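Local coordinates for protein probable acetolactate synthase isozyme III (Small subunit) (Nitrosomonas europaea ATCC 19718, PDB 2PC6) that belongs to the ACT-domain family of small enzyme subunits, probably regulatory in role, and pairs with a second copy of itself, at residues E87-K92 with I124-T129; V91-V96 with N143-I148. All coordinates share one frame; numbering follows the deposited sequence.

Interactions 1 and 2 join three neighbouring strands of one antiparallel sheet, with strand 83-94 in the middle. Interaction 1 zips its residues 87-92 to strand 121-128, and interaction 2 binds residues 91-96, on its other edge, to the start of strand 145-157. Val-91 pairs with Ile-124 in one and Ile-148 in the other; Lys-92 makes its contacts in interaction 2. The centres lie about 13 Å apart. They also touch, Ile-124 CD1 packing 4.0 Å from Val-93 CG2. The 2-3-1-4 strand order with two helices fits the ferredoxin-like ACT fold. Both contacts reach the second subunit. The calcium ion belongs elsewhere, at Asn-67, Leu-69 and Val-72, where helix 56-68 leads into strand 72-77.

Interaction 1 of 2, residues E87-K92 with I124-T129; sequences ELMLVK and IELTGT
Met-89 O (of a selenomethionine) accepts from two residues of strand 121-128. The N-H of Leu-126 makes a nearly straight bond (169°), with Leu-126 N 2.8 Å from Met-89 O. The CA-H of Glu-125 adds a softer contact, Glu-125 CA lying 3.4 Å from the same Met-89 O. Leu-126 O is gripped likewise by Met-89 N and the CA-H of Leu-88. With the pairs Glu-87/Gly-128 and Val-91/Ile-124 this makes six backbone bonds of an antiparallel ladder. Ile-124 N to Val-91 O, 2.8 Å, is the straightest of them (179°). At the far end the bond from Gly-128 N to Glu-87 O lengthens to 3.2 Å, and Thr-127 CG2 rests 3.3 Å from that same Glu-87 O.

Two differently built faces result. On one, Leu-88 and Thr-127 meet obliquely, Leu-88 CD1 lying 3.8 Å from Thr-127 OG1, while Leu-90 CD1 lies 3.9 Å from both CB and CG of Glu-125. This face meets the second subunit: Glu-125 OE1 forms a salt bridge with Arg-86 of that chain, and Thr-127 packs on its counterpart there. On the other face Met-89 and Leu-126 run side by side; the Met-89 chain is extended until chi3 turns it (71°), bringing CE within 3.7 Å of Leu-126 CD2. Helix 130-139 covers this pair with Leu-133, Phe-136 and Leu-137, whereas the carboxylate of Glu-87 turns to Arg-150 on strand 145-157.

The chemistry thus divides by layer: the peptide groups of the hydrogen-bonded pairs satisfy one another within the sheet, the Met-89/Leu-126 face supplies apolar surface for a helix, and the Glu-125/Thr-127 face mixes hydrocarbon with the polar groups that enter the dimer interface.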
# COMPACT_ATOMS: atom_id res chain seq x y z
N GLU A 87 -7.32 2.95 -2.32
CA GLU A 87 -6.55 2.55 -1.19
C GLU A 87 -7.23 1.37 -0.56
O GLU A 87 -8.45 1.22 -0.65
CB GLU A 87 -6.51 3.70 -0.21
CG GLU A 87 -5.44 3.53 0.86
CD GLU A 87 -5.33 4.80 1.71
OE1 GLU A 87 -6.06 5.81 1.40
OE2 GLU A 87 -4.51 4.77 2.68
N LEU A 88 -6.44 0.51 0.08
CA LEU A 88 -7.00 -0.55 0.90
C LEU A 88 -6.73 -0.33 2.38
O LEU A 88 -5.66 0.13 2.79
CB LEU A 88 -6.50 -1.94 0.44
CG LEU A 88 -7.05 -3.17 1.20
CD1 LEU A 88 -7.21 -4.35 0.28
CD2 LEU A 88 -6.05 -3.52 2.22
N MSE A 89 -7.69 -0.67 3.20
CA MSE A 89 -7.57 -0.50 4.62
C MSE A 89 -8.17 -1.68 5.37
O MSE A 89 -9.24 -2.20 5.02
CB MSE A 89 -8.24 0.80 5.00
CG MSE A 89 -8.42 0.99 6.45
SE MSE A 89 -9.12 2.82 6.82
CE MSE A 89 -10.94 2.59 6.13
N LEU A 90 -7.47 -2.06 6.42
CA LEU A 90 -7.91 -3.03 7.40
C LEU A 90 -8.09 -2.33 8.77
O LEU A 90 -7.13 -1.79 9.36
CB LEU A 90 -6.82 -4.10 7.52
CG LEU A 90 -7.00 -5.50 6.95
CD1 LEU A 90 -7.75 -5.57 5.63
CD2 LEU A 90 -5.64 -6.16 6.84
N VAL A 91 -9.32 -2.39 9.29
CA VAL A 91 -9.69 -1.75 10.54
C VAL A 91 -10.16 -2.82 11.51
O VAL A 91 -11.19 -3.49 11.27
CB VAL A 91 -10.90 -0.84 10.32
CG1 VAL A 91 -11.15 -0.04 11.54
CG2 VAL A 91 -10.62 0.06 9.18
N LYS A 92 -9.43 -2.99 12.62
CA LYS A 92 -9.88 -3.95 13.63
C LYS A 92 -10.64 -3.20 14.72
O LYS A 92 -10.11 -2.27 15.28
CB LYS A 92 -8.69 -4.74 14.20
CG LYS A 92 -9.00 -5.57 15.42
CD LYS A 92 -7.72 -6.20 16.03
CE LYS A 92 -7.05 -7.10 15.00
NZ LYS A 92 -5.75 -7.64 15.48
N ILE A 124 -12.35 -5.46 9.58
CA ILE A 124 -13.07 -5.04 8.35
C ILE A 124 -12.13 -4.60 7.23
O ILE A 124 -11.22 -3.83 7.47
CB ILE A 124 -14.05 -3.88 8.68
CG1 ILE A 124 -15.02 -4.34 9.79
CG2 ILE A 124 -14.84 -3.48 7.44
CD1 ILE A 124 -15.88 -3.24 10.43
N GLU A 125 -12.37 -5.09 6.02
CA GLU A 125 -11.57 -4.73 4.87
C GLU A 125 -12.32 -3.72 4.00
O GLU A 125 -13.45 -3.99 3.59
CB GLU A 125 -11.29 -5.98 4.09
CG GLU A 125 -10.43 -5.78 2.87
CD GLU A 125 -10.80 -6.79 1.78
OE1 GLU A 125 -10.61 -8.04 1.91
OE2 GLU A 125 -11.32 -6.30 0.76
N LEU A 126 -11.68 -2.58 3.73
CA LEU A 126 -12.30 -1.52 2.93
C LEU A 126 -11.40 -1.12 1.78
O LEU A 126 -10.19 -1.01 1.98
CB LEU A 126 -12.38 -0.27 3.77
CG LEU A 126 -13.73 0.16 4.30
CD1 LEU A 126 -13.79 -0.15 5.86
CD2 LEU A 126 -13.87 1.68 4.03
N THR A 127 -11.99 -0.86 0.61
CA THR A 127 -11.26 -0.32 -0.50
C THR A 127 -12.10 0.81 -1.09
O THR A 127 -13.33 0.74 -1.08
CB THR A 127 -11.01 -1.38 -1.54
OG1 THR A 127 -10.32 -2.47 -0.92
CG2 THR A 127 -10.04 -0.87 -2.57
N GLY A 128 -11.45 1.84 -1.61
CA GLY A 128 -12.15 3.01 -2.14
C GLY A 128 -11.19 4.15 -2.38
O GLY A 128 -9.98 3.98 -2.32
N THR A 129 -11.72 5.31 -2.69
CA THR A 129 -10.91 6.52 -2.77
C THR A 129 -10.50 6.94 -1.34
O THR A 129 -10.98 6.35 -0.34
CB THR A 129 -11.74 7.63 -3.39
OG1 THR A 129 -12.99 7.67 -2.72
CG2 THR A 129 -12.06 7.31 -4.82

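Interaction 2 of 2, residues V91-V96 with N143-I148; sequences VKVRAV and NLILEI
Lys-92 O accepts from two successive residues, a short bond from Leu-146 N (2.7 Å) and a weak one from Glu-147 N (3.4 Å to Lys-92 O). Two residues, Leu-146 and Glu-147, thus stand opposite Lys-92 alone, a classic beta bulge that moves the antiparallel register by one. Before it, Lys-92 N donates to Glu-147 O at 2.9 Å; beyond it, Arg-94 N reaches Leu-144 O, 3.1 Å away and almost straight (171°).

With chi1 at 58°, Glu-147 CG comes beside Lys-92 CB, and from there the extended chain runs alongside the lysine until OE2 forms a salt bridge with Lys-92 NZ at 2.8 Å. The second subunit adds partners: its Ser-157 O and Gly-159 O accept from NZ, and its Arg-47 (salt bridge) and Leu-163 N hold Glu-147 OE1. Leu-146 CD1 packs 3.7 Å from Lys-92 CG and also lies 3.9 Å above the plane of the Arg-94 guanidinium, toward its rim. That group is bound by Glu-120 O and by Glu-160 of the second subunit.

On the reverse face Val-91 CG1 meets Ile-148 CG1 at 3.9 Å; there Val-91 and Ile-148 pack under helix 130-139, and Val-93 against helix 98-109.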
# COMPACT_ATOMS: atom_id res chain seq x y z
N VAL A 91 -9.32 -2.39 9.29
CA VAL A 91 -9.69 -1.75 10.54
C VAL A 91 -10.16 -2.82 11.51
O VAL A 91 -11.19 -3.49 11.27
CB VAL A 91 -10.90 -0.84 10.32
CG1 VAL A 91 -11.15 -0.04 11.54
CG2 VAL A 91 -10.62 0.06 9.18
N LYS A 92 -9.43 -2.99 12.62
CA LYS A 92 -9.88 -3.95 13.63
C LYS A 92 -10.64 -3.20 14.72
O LYS A 92 -10.11 -2.27 15.28
CB LYS A 92 -8.69 -4.74 14.20
CG LYS A 92 -9.00 -5.57 15.42
CD LYS A 92 -7.72 -6.20 16.03
CE LYS A 92 -7.05 -7.10 15.00
NZ LYS A 92 -5.75 -7.64 15.48
N VAL A 93 -11.87 -3.62 14.98
CA VAL A 93 -12.79 -2.88 15.82
C VAL A 93 -13.35 -3.79 16.89
O VAL A 93 -13.57 -4.98 16.67
CB VAL A 93 -14.03 -2.32 15.02
CG1 VAL A 93 -13.63 -1.19 14.12
CG2 VAL A 93 -14.76 -3.47 14.23
N ARG A 94 -13.55 -3.20 18.06
CA ARG A 94 -14.16 -3.82 19.18
C ARG A 94 -15.64 -3.90 18.83
O ARG A 94 -16.23 -2.91 18.40
CB ARG A 94 -13.91 -2.90 20.39
CG ARG A 94 -14.68 -3.20 21.69
CD ARG A 94 -14.37 -4.58 22.28
NE ARG A 94 -12.99 -4.83 22.69
CZ ARG A 94 -12.26 -5.84 22.25
NH1 ARG A 94 -12.77 -6.68 21.35
NH2 ARG A 94 -11.02 -6.03 22.68
N ALA A 95 -16.23 -5.07 18.97
CA ALA A 95 -17.60 -5.23 18.56
C ALA A 95 -18.31 -6.17 19.50
O ALA A 95 -18.31 -7.37 19.29
CB ALA A 95 -17.70 -5.71 17.07
N VAL A 96 -18.93 -5.59 20.54
CA VAL A 96 -19.70 -6.33 21.52
C VAL A 96 -21.10 -5.70 21.72
O VAL A 96 -21.26 -4.46 21.61
CB VAL A 96 -18.92 -6.50 22.88
CG1 VAL A 96 -17.39 -6.42 22.67
CG2 VAL A 96 -19.34 -5.47 23.93
N ASN A 143 -13.17 5.27 19.82
CA ASN A 143 -12.93 4.36 20.97
C ASN A 143 -13.08 2.87 20.59
O ASN A 143 -12.45 2.00 21.19
CB ASN A 143 -13.82 4.74 22.17
CG ASN A 143 -15.30 4.67 21.83
OD1 ASN A 143 -15.72 5.16 20.77
ND2 ASN A 143 -16.10 4.04 22.69
N LEU A 144 -13.88 2.61 19.56
CA LEU A 144 -13.98 1.27 18.99
C LEU A 144 -12.75 0.86 18.21
O LEU A 144 -12.51 -0.33 18.06
CB LEU A 144 -15.24 1.06 18.16
CG LEU A 144 -16.49 1.35 18.98
CD1 LEU A 144 -17.80 1.17 18.20
CD2 LEU A 144 -16.47 0.54 20.27
N ILE A 145 -11.96 1.77 17.70
CA ILE A 145 -10.93 1.23 16.83
C ILE A 145 -9.81 0.59 17.62
O ILE A 145 -9.20 1.24 18.45
CB ILE A 145 -10.43 2.28 15.88
CG1 ILE A 145 -11.53 2.53 14.85
CG2 ILE A 145 -9.15 1.81 15.20
CD1 ILE A 145 -11.34 3.81 14.10
N LEU A 146 -9.53 -0.68 17.38
CA LEU A 146 -8.38 -1.29 18.08
C LEU A 146 -7.03 -1.01 17.41
O LEU A 146 -6.05 -0.69 18.09
CB LEU A 146 -8.55 -2.79 18.28
CG LEU A 146 -9.75 -3.21 19.13
CD1 LEU A 146 -10.01 -4.68 18.91
CD2 LEU A 146 -9.43 -2.92 20.58
N GLU A 147 -6.99 -1.15 16.08
CA GLU A 147 -5.83 -0.75 15.25
C GLU A 147 -6.28 -0.74 13.78
O GLU A 147 -7.35 -1.23 13.46
CB GLU A 147 -4.62 -1.68 15.45
CG GLU A 147 -4.98 -3.10 15.11
CD GLU A 147 -3.86 -4.10 15.33
OE1 GLU A 147 -2.69 -3.72 15.55
OE2 GLU A 147 -4.17 -5.31 15.29
N ILE A 148 -5.44 -0.21 12.92
CA ILE A 148 -5.76 0.05 11.51
C ILE A 148 -4.49 -0.16 10.68
O ILE A 148 -3.42 0.27 11.08
CB ILE A 148 -6.20 1.52 11.35
CG1 ILE A 148 -7.67 1.67 11.65
CG2 ILE A 148 -5.87 2.10 9.95
CD1 ILE A 148 -8.07 3.17 11.50